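Local coordinates for protein chitinase (Paenibacillus sp. FPU-7, PDB 5GZT) that probably cleaves internal beta-1,4 linkages between N-acetylglucosamine units of chitin at random, as an endo-acting chitinase with two family 18 glycoside hydrolase regions, at residues 192-197 and 244-249; 251-256 and 273-278; 608-613 and 639-644; 186-191 and 198-203. One frame throughout, in Å; residues are numbered along the deposited sequence.

Contact 1: 192-197 and 244-249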
loop_
_atom_site.group_PDB
_atom_site.type_symbol
_atom_site.label_atom_id
_atom_site.label_comp_id
_atom_site.label_asym_id
_atom_site.label_seq_id
_atom_site.Cartn_x
_atom_site.Cartn_y
_atom_site.Cartn_z
ATOM N N ASN B 192 -6.002 -9.640 -11.453
ATOM C CA ASN B 192 -5.550 -8.807 -12.563
ATOM C C ASN B 192 -5.551 -7.353 -12.119
ATOM O O ASN B 192 -6.001 -7.059 -11.029
ATOM C CB ASN B 192 -6.453 -9.006 -13.804
ATOM C CG ASN B 192 -7.921 -8.809 -13.501
ATOM O OD1 ASN B 192 -8.337 -8.029 -12.610
ATOM N ND2 ASN B 192 -8.728 -9.569 -14.209
ATOM N N ASN B 193 -5.103 -6.467 -13.011
ATOM C CA ASN B 193 -5.057 -5.025 -12.773
ATOM C C ASN B 193 -6.407 -4.447 -12.338
ATOM O O ASN B 193 -6.485 -3.496 -11.503
ATOM C CB ASN B 193 -4.602 -4.324 -14.041
ATOM C CG ASN B 193 -3.180 -4.645 -14.421
ATOM O OD1 ASN B 193 -2.417 -5.323 -13.723
ATOM N ND2 ASN B 193 -2.813 -4.151 -15.535
ATOM N N ASP B 194 -7.473 -5.053 -12.872
ATOM C CA ASP B 194 -8.843 -4.640 -12.597
ATOM C C ASP B 194 -9.377 -5.117 -11.233
ATOM O O ASP B 194 -10.507 -4.796 -10.864
ATOM C CB ASP B 194 -9.783 -5.165 -13.712
ATOM C CG ASP B 194 -9.677 -4.365 -15.027
ATOM O OD1 ASP B 194 -9.420 -3.125 -15.003
ATOM O OD2 ASP B 194 -9.897 -4.998 -16.095
ATOM N N ARG B 195 -8.591 -5.904 -10.520
ATOM C CA ARG B 195 -8.937 -6.365 -9.213
ATOM C C ARG B 195 -10.116 -7.341 -9.226
ATOM O O ARG B 195 -11.002 -7.333 -8.350
ATOM C CB ARG B 195 -9.059 -5.161 -8.253
ATOM C CG ARG B 195 -7.679 -4.540 -8.065
ATOM C CD ARG B 195 -7.735 -3.448 -7.076
ATOM N NE ARG B 195 -8.448 -2.355 -7.695
ATOM C CZ ARG B 195 -9.533 -1.775 -7.246
ATOM N NH1 ARG B 195 -10.128 -2.166 -6.125
ATOM N NH2 ARG B 195 -10.031 -0.773 -7.953
ATOM N N GLN B 196 -10.069 -8.215 -10.231
ATOM C CA GLN B 196 -10.813 -9.466 -10.185
ATOM C C GLN B 196 -10.039 -10.581 -9.540
ATOM O O GLN B 196 -8.834 -10.689 -9.685
ATOM C CB GLN B 196 -11.177 -9.939 -11.564
ATOM C CG GLN B 196 -12.166 -9.018 -12.212
ATOM C CD GLN B 196 -12.550 -9.541 -13.562
ATOM O OE1 GLN B 196 -11.692 -9.798 -14.389
ATOM N NE2 GLN B 196 -13.837 -9.718 -13.786
ATOM N N LEU B 197 -10.782 -11.395 -8.814
ATOM C CA LEU B 197 -10.324 -12.630 -8.266
ATOM C C LEU B 197 -10.804 -13.785 -9.180
ATOM O O LEU B 197 -11.983 -13.839 -9.569
ATOM C CB LEU B 197 -10.891 -12.769 -6.864
ATOM C CG LEU B 197 -10.382 -13.926 -6.030
ATOM C CD1 LEU B 197 -8.890 -14.061 -6.109
ATOM C CD2 LEU B 197 -10.805 -13.781 -4.574
ATOM N N SER B 244 -14.834 -13.291 -10.165
ATOM C CA SER B 244 -15.517 -12.256 -9.389
ATOM C C SER B 244 -15.763 -11.064 -10.215
ATOM O O SER B 244 -15.259 -10.953 -11.320
ATOM C CB SER B 244 -14.639 -11.786 -8.213
ATOM O OG SER B 244 -13.691 -10.801 -8.663
ATOM N N ASP B 245 -16.456 -10.120 -9.627
ATOM C CA ASP B 245 -16.604 -8.812 -10.211
ATOM C C ASP B 245 -15.281 -8.076 -10.098
ATOM O O ASP B 245 -14.449 -8.375 -9.232
ATOM C CB ASP B 245 -17.642 -7.958 -9.474
ATOM C CG ASP B 245 -19.071 -8.467 -9.635
ATOM O OD1 ASP B 245 -19.443 -8.943 -10.735
ATOM O OD2 ASP B 245 -19.814 -8.348 -8.644
ATOM N N LYS B 246 -15.137 -7.078 -10.963
ATOM C CA LYS B 246 -13.987 -6.165 -10.938
ATOM C C LYS B 246 -14.000 -5.332 -9.692
ATOM O O LYS B 246 -15.064 -5.094 -9.096
ATOM C CB LYS B 246 -14.038 -5.210 -12.115
ATOM C CG LYS B 246 -13.713 -5.944 -13.387
ATOM C CD LYS B 246 -13.968 -5.118 -14.622
ATOM C CE LYS B 246 -13.658 -6.007 -15.815
ATOM N NZ LYS B 246 -13.699 -5.212 -17.062
ATOM N N GLY B 247 -12.816 -4.846 -9.322
ATOM C CA GLY B 247 -12.711 -3.799 -8.312
ATOM C C GLY B 247 -12.806 -4.282 -6.881
ATOM O O GLY B 247 -13.279 -3.551 -6.023
ATOM N N LEU B 248 -12.354 -5.493 -6.600
ATOM C CA LEU B 248 -12.314 -5.963 -5.203
ATOM C C LEU B 248 -11.225 -5.242 -4.424
ATOM O O LEU B 248 -10.198 -4.884 -4.990
ATOM C CB LEU B 248 -12.008 -7.458 -5.148
ATOM C CG LEU B 248 -13.131 -8.361 -5.715
ATOM C CD1 LEU B 248 -12.842 -9.811 -5.387
ATOM C CD2 LEU B 248 -14.461 -7.966 -5.149
ATOM N N ALA B 249 -11.423 -5.121 -3.118
ATOM C CA ALA B 249 -10.444 -4.496 -2.232
ATOM C C ALA B 249 -9.122 -5.203 -2.302
ATOM O O ALA B 249 -9.049 -6.453 -2.300
ATOM C CB ALA B 249 -10.920 -4.475 -0.790
#
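Leu197 and Ser244 hold the buried end of this contact. Ser244 N gives a nearly straight bond to Leu197 O at 3.0 Å. Leu197 N returns one to Ser244 OG, also nearly straight. Chi1 of 83° sets that OG between its own backbone N and carbonyl carbon, and it donates to Asp245 O as well. Leu197 CB meets Leu248 CD1 at 3.8 Å, and both leucines also touch Trp253.

Further along, Leu248 N binds Arg195 O at 2.9 Å and Gly247 N binds Asp194 O at 2.8 Å. The Arg195 chain bends at chi3 (-71°), and NH1 donates to Leu248 O from above the carbonyl plane. Gly247 CA lies over one face of the guanidinium.

The solvent side is looser. Lys246 runs extended beside Asp194, but Lys246 NZ stays 3.9 Å from Asp194 OD2, a long salt bridge. Asp194 OD1 is hydrogen-bonded to Ser646. Gln196 CG packs on Lys246 CG, while its NE2 makes a weak bond to Ser244 O. Asn192 OD1 accepts from Gln196 N, which braces the first loop. That loop is a type I beta turn from Asn192 to Arg195, the connection of a beta hairpin.

Contact 2: 251-256 and 273-278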
loop_
_atom_site.group_PDB
_atom_site.type_symbol
_atom_site.label_atom_id
_atom_site.label_comp_id
_atom_site.label_asym_id
_atom_site.label_seq_id
_atom_site.Cartn_x
_atom_site.Cartn_y
_atom_site.Cartn_z
ATOM N N GLY B 251 -5.639 -6.765 -1.247
ATOM C CA GLY B 251 -5.049 -7.474 -0.118
ATOM C C GLY B 251 -5.400 -8.962 -0.136
ATOM O O GLY B 251 -5.546 -9.563 -1.211
ATOM N N THR B 252 -5.530 -9.553 1.050
ATOM C CA THR B 252 -5.710 -11.010 1.146
ATOM C C THR B 252 -7.210 -11.401 1.276
ATOM O O THR B 252 -7.885 -10.921 2.174
ATOM C CB THR B 252 -4.937 -11.609 2.288
ATOM O OG1 THR B 252 -3.550 -11.358 2.100
ATOM C CG2 THR B 252 -5.144 -13.132 2.294
ATOM N N TRP B 253 -7.713 -12.180 0.312
ATOM C CA TRP B 253 -9.095 -12.744 0.348
ATOM C C TRP B 253 -9.049 -14.195 0.794
ATOM O O TRP B 253 -8.145 -14.929 0.456
ATOM C CB TRP B 253 -9.807 -12.647 -1.003
ATOM C CG TRP B 253 -10.186 -11.260 -1.293
ATOM C CD1 TRP B 253 -9.318 -10.238 -1.524
ATOM C CD2 TRP B 253 -11.505 -10.693 -1.358
ATOM N NE1 TRP B 253 -10.012 -9.081 -1.757
ATOM C CE2 TRP B 253 -11.352 -9.323 -1.661
ATOM C CE3 TRP B 253 -12.796 -11.218 -1.279
ATOM C CZ2 TRP B 253 -12.438 -8.450 -1.815
ATOM C CZ3 TRP B 253 -13.893 -10.343 -1.416
ATOM C CH2 TRP B 253 -13.703 -8.978 -1.680
ATOM N N LEU B 254 -10.028 -14.581 1.598
ATOM C CA LEU B 254 -10.196 -15.988 1.998
ATOM C C LEU B 254 -11.377 -16.540 1.211
ATOM O O LEU B 254 -12.410 -15.874 1.059
ATOM C CB LEU B 254 -10.395 -16.086 3.511
ATOM C CG LEU B 254 -9.269 -15.491 4.390
ATOM C CD1 LEU B 254 -9.686 -15.481 5.857
ATOM C CD2 LEU B 254 -7.961 -16.255 4.236
ATOM N N TYR B 255 -11.209 -17.725 0.646
ATOM C CA TYR B 255 -12.331 -18.353 -0.060
ATOM C C TYR B 255 -12.589 -19.812 0.389
ATOM O O TYR B 255 -11.671 -20.513 0.822
ATOM C CB TYR B 255 -12.147 -18.265 -1.585
ATOM C CG TYR B 255 -11.018 -19.108 -2.118
ATOM C CD1 TYR B 255 -9.705 -18.673 -2.032
ATOM C CD2 TYR B 255 -11.256 -20.344 -2.694
ATOM C CE1 TYR B 255 -8.654 -19.448 -2.502
ATOM C CE2 TYR B 255 -10.210 -21.126 -3.174
ATOM C CZ TYR B 255 -8.914 -20.678 -3.081
ATOM O OH TYR B 255 -7.868 -21.452 -3.537
ATOM N N SER B 256 -13.855 -20.226 0.295
ATOM C CA SER B 256 -14.255 -21.647 0.383
ATOM C C SER B 256 -15.042 -22.030 -0.871
ATOM O O SER B 256 -15.879 -21.243 -1.384
ATOM C CB SER B 256 -15.149 -21.903 1.581
ATOM O OG SER B 256 -16.386 -21.234 1.374
ATOM N N ALA B 273 -6.539 -16.053 -1.537
ATOM C CA ALA B 273 -6.141 -15.402 -2.790
ATOM C C ALA B 273 -5.704 -13.969 -2.519
ATOM O O ALA B 273 -6.092 -13.372 -1.511
ATOM C CB ALA B 273 -7.293 -15.343 -3.762
ATOM N N PHE B 274 -4.974 -13.404 -3.460
ATOM C CA PHE B 274 -4.400 -12.059 -3.268
ATOM C C PHE B 274 -4.845 -11.166 -4.397
ATOM O O PHE B 274 -4.641 -11.495 -5.562
ATOM C CB PHE B 274 -2.912 -12.200 -3.237
ATOM C CG PHE B 274 -2.425 -13.132 -2.172
ATOM C CD1 PHE B 274 -2.401 -12.728 -0.855
ATOM C CD2 PHE B 274 -2.053 -14.437 -2.474
ATOM C CE1 PHE B 274 -1.964 -13.569 0.152
ATOM C CE2 PHE B 274 -1.635 -15.313 -1.452
ATOM C CZ PHE B 274 -1.591 -14.863 -0.135
ATOM N N VAL B 275 -5.495 -10.066 -4.044
ATOM C CA VAL B 275 -6.019 -9.101 -5.013
ATOM C C VAL B 275 -4.953 -7.980 -5.156
ATOM O O VAL B 275 -4.456 -7.457 -4.146
ATOM C CB VAL B 275 -7.413 -8.614 -4.567
ATOM C CG1 VAL B 275 -7.919 -7.460 -5.394
ATOM C CG2 VAL B 275 -8.409 -9.780 -4.687
ATOM N N GLN B 276 -4.556 -7.691 -6.402
ATOM C CA GLN B 276 -3.555 -6.662 -6.691
ATOM C C GLN B 276 -4.002 -5.299 -6.097
ATOM O O GLN B 276 -5.146 -5.107 -5.722
ATOM C CB GLN B 276 -3.352 -6.517 -8.207
ATOM C CG GLN B 276 -2.653 -7.670 -8.893
ATOM C CD GLN B 276 -2.540 -7.433 -10.414
ATOM O OE1 GLN B 276 -2.687 -6.304 -10.900
ATOM N NE2 GLN B 276 -2.277 -8.496 -11.168
ATOM N N GLY B 277 -3.079 -4.347 -6.058
ATOM C CA GLY B 277 -3.409 -2.974 -5.692
ATOM C C GLY B 277 -3.063 -2.541 -4.272
ATOM O O GLY B 277 -3.467 -1.465 -3.826
ATOM N N LYS B 278 -2.247 -3.279 -3.578
ATOM C CA LYS B 278 -1.875 -2.820 -2.244
ATOM C C LYS B 278 -0.913 -1.610 -2.325
ATOM O O LYS B 278 -0.021 -1.547 -3.206
ATOM C CB LYS B 278 -1.175 -3.911 -1.450
ATOM C CG LYS B 278 -2.059 -5.023 -0.926
ATOM C CD LYS B 278 -1.266 -5.844 0.107
ATOM C CE LYS B 278 -0.211 -6.760 -0.474
ATOM N NZ LYS B 278 -0.958 -7.989 -0.913
HETATM O O HOH W 1 -2.606 -8.927 1.556
#
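Gly251 and Val275 form a hydrogen-bonded antiparallel pair, and Trp253 with Ala273 forms the next. Four backbone bonds join them. Val275 N reaches Gly251 O at 2.9 Å, and Gly251 N reaches Val275 O at 3.2 Å. Trp253 N meets Ala273 O at 2.7 Å, and Ala273 N meets Trp253 O at 2.8 Å. Between these pairs, Thr252 and Phe274 are non-hydrogen-bonded partners. There Phe274 CA makes a CA-H...O contact with Gly251 O at 3.4 Å.

Side chains meet on both faces. On the face of Trp253 and Val275 the contact is apolar. Val275 CG2 approaches the five-membered part of the indole, 3.3 Å from Trp253 CD1. With CG anti to its carbonyl carbon (chi1 -72°), the Trp253 side chain crosses that of Val275. The indole NE1 is bonded to Ala249 O. On the other face, Thr252 and Phe274 lie side by side. Thr252 OG1 sits at the ring edge, near its plane, 3.3 Å from Phe274 CE1. Farther along, the Tyr255 ring has Ala273 N at its edge.

A water links the two strands near Gly251. It donates to Thr252 OG1 and accepts from Lys278 NZ at 3.1 Å. The lysine chain bends at chi3 and chi4, and its CG passes beside Gly251 CA. Thr252 OG1 also bonds to Asp477. At the backbone angles of Gly251 a CB would be jammed against the preceding carbonyl O, which by itself calls for glycine. The two strands form an antiparallel beta hairpin, whose second strand, 264-284, runs on to pair in parallel with strands 303-312 and 619-623 of the family 18 TIM barrel.

Contact 3: 608-613 and 639-644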
loop_
_atom_site.group_PDB
_atom_site.type_symbol
_atom_site.label_atom_id
_atom_site.label_comp_id
_atom_site.label_asym_id
_atom_site.label_seq_id
_atom_site.Cartn_x
_atom_site.Cartn_y
_atom_site.Cartn_z
ATOM N N LYS B 608 6.928 3.032 -12.182
ATOM C CA LYS B 608 7.016 2.002 -11.211
ATOM C C LYS B 608 5.664 1.351 -10.975
ATOM O O LYS B 608 5.583 0.108 -10.968
ATOM C CB LYS B 608 7.610 2.581 -9.972
ATOM C CG LYS B 608 8.329 1.719 -9.022
ATOM C CD LYS B 608 9.672 2.443 -8.767
ATOM C CE LYS B 608 10.008 2.462 -7.401
ATOM N NZ LYS B 608 11.439 2.885 -7.300
ATOM N N ALA B 609 4.625 2.156 -10.843
ATOM C CA ALA B 609 3.271 1.688 -10.825
ATOM C C ALA B 609 2.931 0.886 -12.114
ATOM O O ALA B 609 2.265 -0.190 -12.032
ATOM C CB ALA B 609 2.282 2.860 -10.654
ATOM N N GLU B 610 3.330 1.383 -13.275
ATOM C CA GLU B 610 3.104 0.665 -14.488
ATOM C C GLU B 610 3.906 -0.667 -14.533
ATOM O O GLU B 610 3.408 -1.682 -15.019
ATOM C CB GLU B 610 3.264 1.533 -15.735
ATOM C CG GLU B 610 2.367 2.771 -15.810
ATOM C CD GLU B 610 0.827 2.490 -15.788
ATOM O OE1 GLU B 610 0.422 1.379 -16.186
ATOM O OE2 GLU B 610 0.003 3.370 -15.362
ATOM N N TYR B 611 5.093 -0.721 -13.975
ATOM C CA TYR B 611 5.798 -1.975 -13.918
ATOM C C TYR B 611 5.035 -3.016 -13.075
ATOM O O TYR B 611 4.936 -4.150 -13.454
ATOM C CB TYR B 611 7.176 -1.760 -13.359
ATOM C CG TYR B 611 8.055 -2.950 -13.323
ATOM C CD1 TYR B 611 8.033 -3.830 -12.252
ATOM C CD2 TYR B 611 8.898 -3.241 -14.377
ATOM C CE1 TYR B 611 8.865 -4.948 -12.240
ATOM C CE2 TYR B 611 9.757 -4.302 -14.340
ATOM C CZ TYR B 611 9.674 -5.206 -13.289
ATOM O OH TYR B 611 10.522 -6.295 -13.237
ATOM N N ILE B 612 4.508 -2.575 -11.955
ATOM C CA ILE B 612 3.779 -3.385 -11.041
ATOM C C ILE B 612 2.566 -3.957 -11.771
ATOM O O ILE B 612 2.336 -5.171 -11.744
ATOM C CB ILE B 612 3.301 -2.550 -9.823
ATOM C CG1 ILE B 612 4.488 -2.344 -8.802
ATOM C CG2 ILE B 612 2.064 -3.232 -9.146
ATOM C CD1 ILE B 612 4.260 -1.128 -7.930
ATOM N N LYS B 613 1.792 -3.108 -12.418
ATOM C CA LYS B 613 0.602 -3.591 -13.140
ATOM C C LYS B 613 0.952 -4.526 -14.270
ATOM O O LYS B 613 0.247 -5.562 -14.424
ATOM C CB LYS B 613 -0.236 -2.457 -13.672
ATOM C CG LYS B 613 -0.659 -1.528 -12.560
ATOM C CD LYS B 613 -1.905 -0.727 -12.849
ATOM C CE LYS B 613 -1.699 0.291 -13.920
ATOM N NZ LYS B 613 -3.053 0.642 -14.479
ATOM N N TYR B 639 -1.365 6.214 -5.840
ATOM C CA TYR B 639 -2.761 5.895 -5.845
ATOM C C TYR B 639 -3.415 6.098 -7.206
ATOM O O TYR B 639 -4.136 5.167 -7.676
ATOM C CB TYR B 639 -3.537 6.696 -4.754
ATOM C CG TYR B 639 -4.969 6.237 -4.657
ATOM C CD1 TYR B 639 -5.321 5.126 -3.930
ATOM C CD2 TYR B 639 -5.972 6.928 -5.320
ATOM C CE1 TYR B 639 -6.650 4.702 -3.896
ATOM C CE2 TYR B 639 -7.280 6.532 -5.280
ATOM C CZ TYR B 639 -7.612 5.409 -4.597
ATOM O OH TYR B 639 -8.936 5.021 -4.608
ATOM N N SER B 640 -3.202 7.243 -7.861
ATOM C CA SER B 640 -3.866 7.479 -9.160
ATOM C C SER B 640 -3.518 6.428 -10.188
ATOM O O SER B 640 -4.337 6.081 -11.032
ATOM C CB SER B 640 -3.513 8.832 -9.794
ATOM O OG SER B 640 -4.032 9.812 -8.993
ATOM N N ARG B 641 -2.269 6.019 -10.169
ATOM C CA ARG B 641 -1.766 5.075 -11.170
ATOM C C ARG B 641 -2.278 3.699 -10.949
ATOM O O ARG B 641 -2.698 3.043 -11.905
ATOM C CB ARG B 641 -0.266 5.063 -11.150
ATOM C CG ARG B 641 0.254 6.285 -11.838
ATOM C CD ARG B 641 0.358 5.920 -13.326
ATOM N NE ARG B 641 0.496 7.111 -14.127
ATOM C CZ ARG B 641 0.564 7.115 -15.441
ATOM N NH1 ARG B 641 0.568 5.972 -16.121
ATOM N NH2 ARG B 641 0.644 8.274 -16.065
ATOM N N LEU B 642 -2.287 3.244 -9.704
ATOM C CA LEU B 642 -2.741 1.907 -9.448
ATOM C C LEU B 642 -4.210 1.775 -9.437
ATOM O O LEU B 642 -4.678 0.682 -9.580
ATOM C CB LEU B 642 -2.227 1.339 -8.136
ATOM C CG LEU B 642 -0.776 0.923 -8.074
ATOM C CD1 LEU B 642 -0.579 0.299 -6.708
ATOM C CD2 LEU B 642 -0.346 -0.054 -9.147
ATOM N N TYR B 643 -4.941 2.864 -9.248
ATOM C CA TYR B 643 -6.369 2.822 -9.267
ATOM C C TYR B 643 -6.999 3.415 -10.544
ATOM O O TYR B 643 -8.208 3.658 -10.565
ATOM C CB TYR B 643 -6.911 3.401 -7.921
ATOM C CG TYR B 643 -6.666 2.381 -6.839
ATOM C CD1 TYR B 643 -5.438 2.254 -6.252
ATOM C CD2 TYR B 643 -7.660 1.457 -6.483
ATOM C CE1 TYR B 643 -5.175 1.274 -5.322
ATOM C CE2 TYR B 643 -7.432 0.438 -5.533
ATOM C CZ TYR B 643 -6.219 0.346 -4.917
ATOM O OH TYR B 643 -5.968 -0.694 -4.025
ATOM N N ALA B 644 -6.205 3.641 -11.598
ATOM C CA ALA B 644 -6.722 4.195 -12.828
ATOM C C ALA B 644 -7.686 3.195 -13.540
ATOM O O ALA B 644 -7.394 2.005 -13.663
ATOM C CB ALA B 644 -5.576 4.530 -13.765
HETATM O O HOH W 2 -2.416 3.402 -14.646
#
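Glu610 OE2 is gripped by two donors, Arg641 NH1 and a water. The contact packs helix 602-614 against the end of helix 633-642, on the outside of the family 18 TIM barrel. Arg641 NH1 stands 2.8 Å from Glu610 OE2 in a salt bridge with an angle of 156° at the hydrogen. The carboxylate lies at the edge of the guanidinium, close to its plane. The arginine comes to OE2 from above the carboxylate plane, and the two flat groups are nearly perpendicular. Glu610 is bent at chi2 (-60°), which turns CD back from an extended course.

The water widens the grip into a network. It donates to Glu610 OE2 and to Arg641 O, and it accepts from Lys613 NZ at 2.8 Å. It thus ties a carboxylate, an ammonium and a backbone carbonyl near the helix end. Lys613 NZ also has a long salt bridge to Glu610 OE1. The negative carboxylate probably offsets the two nearby positive groups, Lys613 NZ and Arg641 NH1, which lie 6.6 Å apart.

Beside this polar cluster the helices meet through aliphatic carbons. Ala609 CB touches Arg641 CB at 3.4 Å. Leu642 reaches across with CD2. Lys613 CG lies 3.7 Å from Leu642 CD2, and the two side chains slide past each other in opposite directions. Phe620 of strand 619-623 backs both Ile612 and Leu642, so these two face the barrel wall. Ile612 and Leu642 cross at about a right angle, with Ile612 CG2 4.0 Å from Leu642 CD2.

Contact 4: 186-191 and 198-203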
loop_
_atom_site.group_PDB
_atom_site.type_symbol
_atom_site.label_atom_id
_atom_site.label_comp_id
_atom_site.label_asym_id
_atom_site.label_seq_id
_atom_site.Cartn_x
_atom_site.Cartn_y
_atom_site.Cartn_z
ATOM N N LEU B 186 -8.508 -27.728 -5.646
ATOM C CA LEU B 186 -8.031 -26.367 -6.006
ATOM C C LEU B 186 -6.799 -26.451 -6.904
ATOM O O LEU B 186 -5.846 -27.133 -6.546
ATOM C CB LEU B 186 -7.673 -25.558 -4.744
ATOM C CG LEU B 186 -8.794 -25.433 -3.682
ATOM C CD1 LEU B 186 -8.430 -24.582 -2.464
ATOM C CD2 LEU B 186 -10.100 -24.951 -4.306
ATOM N N ILE B 187 -6.835 -25.796 -8.069
ATOM C CA ILE B 187 -5.683 -25.737 -9.014
ATOM C C ILE B 187 -4.767 -24.509 -8.676
ATOM O O ILE B 187 -3.513 -24.635 -8.664
ATOM C CB ILE B 187 -6.183 -25.718 -10.512
ATOM C CG1 ILE B 187 -6.549 -27.147 -11.025
ATOM C CG2 ILE B 187 -5.185 -25.065 -11.476
ATOM C CD1 ILE B 187 -5.434 -27.943 -11.739
ATOM N N SER B 188 -5.397 -23.346 -8.406
ATOM C CA SER B 188 -4.713 -22.029 -8.388
ATOM C C SER B 188 -5.678 -20.851 -8.331
ATOM O O SER B 188 -6.895 -20.996 -8.566
ATOM C CB SER B 188 -3.896 -21.811 -9.662
ATOM O OG SER B 188 -4.787 -21.497 -10.735
ATOM N N THR B 189 -5.090 -19.673 -8.076
ATOM C CA THR B 189 -5.791 -18.382 -8.043
ATOM C C THR B 189 -4.928 -17.289 -8.681
ATOM O O THR B 189 -3.697 -17.344 -8.626
ATOM C CB THR B 189 -5.980 -17.876 -6.603
ATOM O OG1 THR B 189 -4.695 -17.483 -6.111
ATOM C CG2 THR B 189 -6.576 -18.970 -5.686
ATOM N N ALA B 190 -5.606 -16.262 -9.184
ATOM C CA ALA B 190 -4.982 -15.146 -9.848
ATOM C C ALA B 190 -5.801 -13.881 -9.661
ATOM O O ALA B 190 -7.040 -13.926 -9.410
ATOM C CB ALA B 190 -4.817 -15.453 -11.336
ATOM N N SER B 191 -5.109 -12.736 -9.804
ATOM C CA SER B 191 -5.748 -11.414 -9.822
ATOM C C SER B 191 -5.341 -10.722 -11.116
ATOM O O SER B 191 -4.486 -11.204 -11.839
ATOM C CB SER B 191 -5.308 -10.593 -8.592
ATOM O OG SER B 191 -6.131 -9.459 -8.437
ATOM N N VAL B 198 -9.869 -14.657 -9.553
ATOM C CA VAL B 198 -10.135 -15.754 -10.440
ATOM C C VAL B 198 -9.754 -17.000 -9.665
ATOM O O VAL B 198 -8.600 -17.115 -9.231
ATOM C CB VAL B 198 -9.354 -15.638 -11.768
ATOM C CG1 VAL B 198 -9.515 -16.895 -12.617
ATOM C CG2 VAL B 198 -9.871 -14.449 -12.571
ATOM N N LEU B 199 -10.735 -17.904 -9.481
ATOM C CA LEU B 199 -10.533 -19.185 -8.776
ATOM C C LEU B 199 -10.701 -20.353 -9.718
ATOM O O LEU B 199 -11.796 -20.551 -10.255
ATOM C CB LEU B 199 -11.540 -19.318 -7.662
ATOM C CG LEU B 199 -11.306 -18.304 -6.572
ATOM C CD1 LEU B 199 -12.505 -18.197 -5.645
ATOM C CD2 LEU B 199 -10.038 -18.668 -5.807
ATOM N N LYS B 200 -9.619 -21.100 -9.927
ATOM C CA LYS B 200 -9.651 -22.316 -10.716
ATOM C C LYS B 200 -9.534 -23.544 -9.842
ATOM O O LYS B 200 -8.630 -23.628 -8.980
ATOM C CB LYS B 200 -8.520 -22.366 -11.742
ATOM C CG LYS B 200 -8.661 -21.386 -12.899
ATOM C CD LYS B 200 -7.795 -21.769 -14.103
ATOM C CE LYS B 200 -6.338 -21.976 -13.692
ATOM N NZ LYS B 200 -5.391 -22.199 -14.822
ATOM N N PHE B 201 -10.435 -24.499 -10.118
ATOM C CA PHE B 201 -10.490 -25.805 -9.443
ATOM C C PHE B 201 -11.008 -26.910 -10.381
ATOM O O PHE B 201 -11.840 -26.656 -11.282
ATOM C CB PHE B 201 -11.340 -25.738 -8.157
ATOM C CG PHE B 201 -12.731 -25.147 -8.334
ATOM C CD1 PHE B 201 -12.928 -23.772 -8.437
ATOM C CD2 PHE B 201 -13.866 -25.956 -8.319
ATOM C CE1 PHE B 201 -14.218 -23.218 -8.558
ATOM C CE2 PHE B 201 -15.153 -25.406 -8.442
ATOM C CZ PHE B 201 -15.333 -24.037 -8.571
ATOM N N ASN B 202 -10.466 -28.118 -10.186
ATOM C CA ASN B 202 -11.003 -29.364 -10.780
ATOM C C ASN B 202 -12.124 -29.906 -9.878
ATOM O O ASN B 202 -11.868 -30.225 -8.708
ATOM C CB ASN B 202 -9.904 -30.428 -10.968
ATOM C CG ASN B 202 -8.948 -30.101 -12.125
ATOM O OD1 ASN B 202 -9.368 -29.716 -13.236
ATOM N ND2 ASN B 202 -7.653 -30.290 -11.883
ATOM N N ALA B 203 -13.356 -29.965 -10.413
ATOM C CA ALA B 203 -14.532 -30.497 -9.688
ATOM C C ALA B 203 -14.951 -31.855 -10.263
ATOM O O ALA B 203 -15.673 -31.929 -11.264
ATOM C CB ALA B 203 -15.705 -29.513 -9.719
#
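Ile187 and Ser188 both donate their backbone N to Lys200 O, at 3.0 and 3.3 Å. The two donors come from the same face of the carbonyl plane. Ser188 O accepts in turn from Lys200 N at 3.0 Å. Farther along, Ala190 and Val198 exchange two bonds, with Val198 N 2.9 Å from Ala190 O. Between these pairs Thr189 CA makes a CA-H...O contact with Val198 O.

Side chains fill the next shell. Thr189 CG2 presses on Leu199 CD2 at 3.5 Å, tighter than usual for two carbons. Thr189 and Leu199 lie side by side, pointing the same way. Chi1 of 71° puts Thr189 OG1 between the backbone N and the carbonyl carbon, and CG2, anti to that carbon, is the branch that meets Leu199. Leu186 CD2 meets Phe201 CB at 4.1 Å. On the face of Ser188, Ala190 and Val198, Lys200 carries CE to 3.4 Å from Ser188 OG. Ile187 sits at the bulge, and Ile187 CD1 is 3.2 Å from Asn202 ND2.

Outside this pair, other strands cover the face of Leu186, Thr189 and Leu199. Tyr255 touches all three, and Ala273 touches Thr189. Leu199 and Phe201 bond through the backbone to Phe242 and Val240 of strand 239-243. Strand 184-191 is the edge of this four-stranded sheet within the chain. Ser191 OG bonds to Gln276 N, joining the hairpin end to strand 264-284. Two consecutive residues facing one make a classic beta bulge, here within an antiparallel beta hairpin that packs on a second hairpin as in a beta sandwich.

In the fold
From the N terminus, contact 4 comes first and closes the short hairpin loop of strands 184-191 and 197-203. Contact 1 starts within that loop, so the two cross. It then closes a longer loop, bringing the hairpin turn to the link between strands 239-243 and 251-261. Contact 2 follows in series and closes the hairpin of strands 251-261 and 264-284. Contact 3 closes last, joining two helices of the barrel. Ser191 of contact 4 is tied to both contact 1 and contact 2, and Tyr643 bridges contacts 3 and 2 through Gly277. Tyr643 also packs on Arg195 of contact 1. Together they seat the beta-sheet region on the first family 18 barrel.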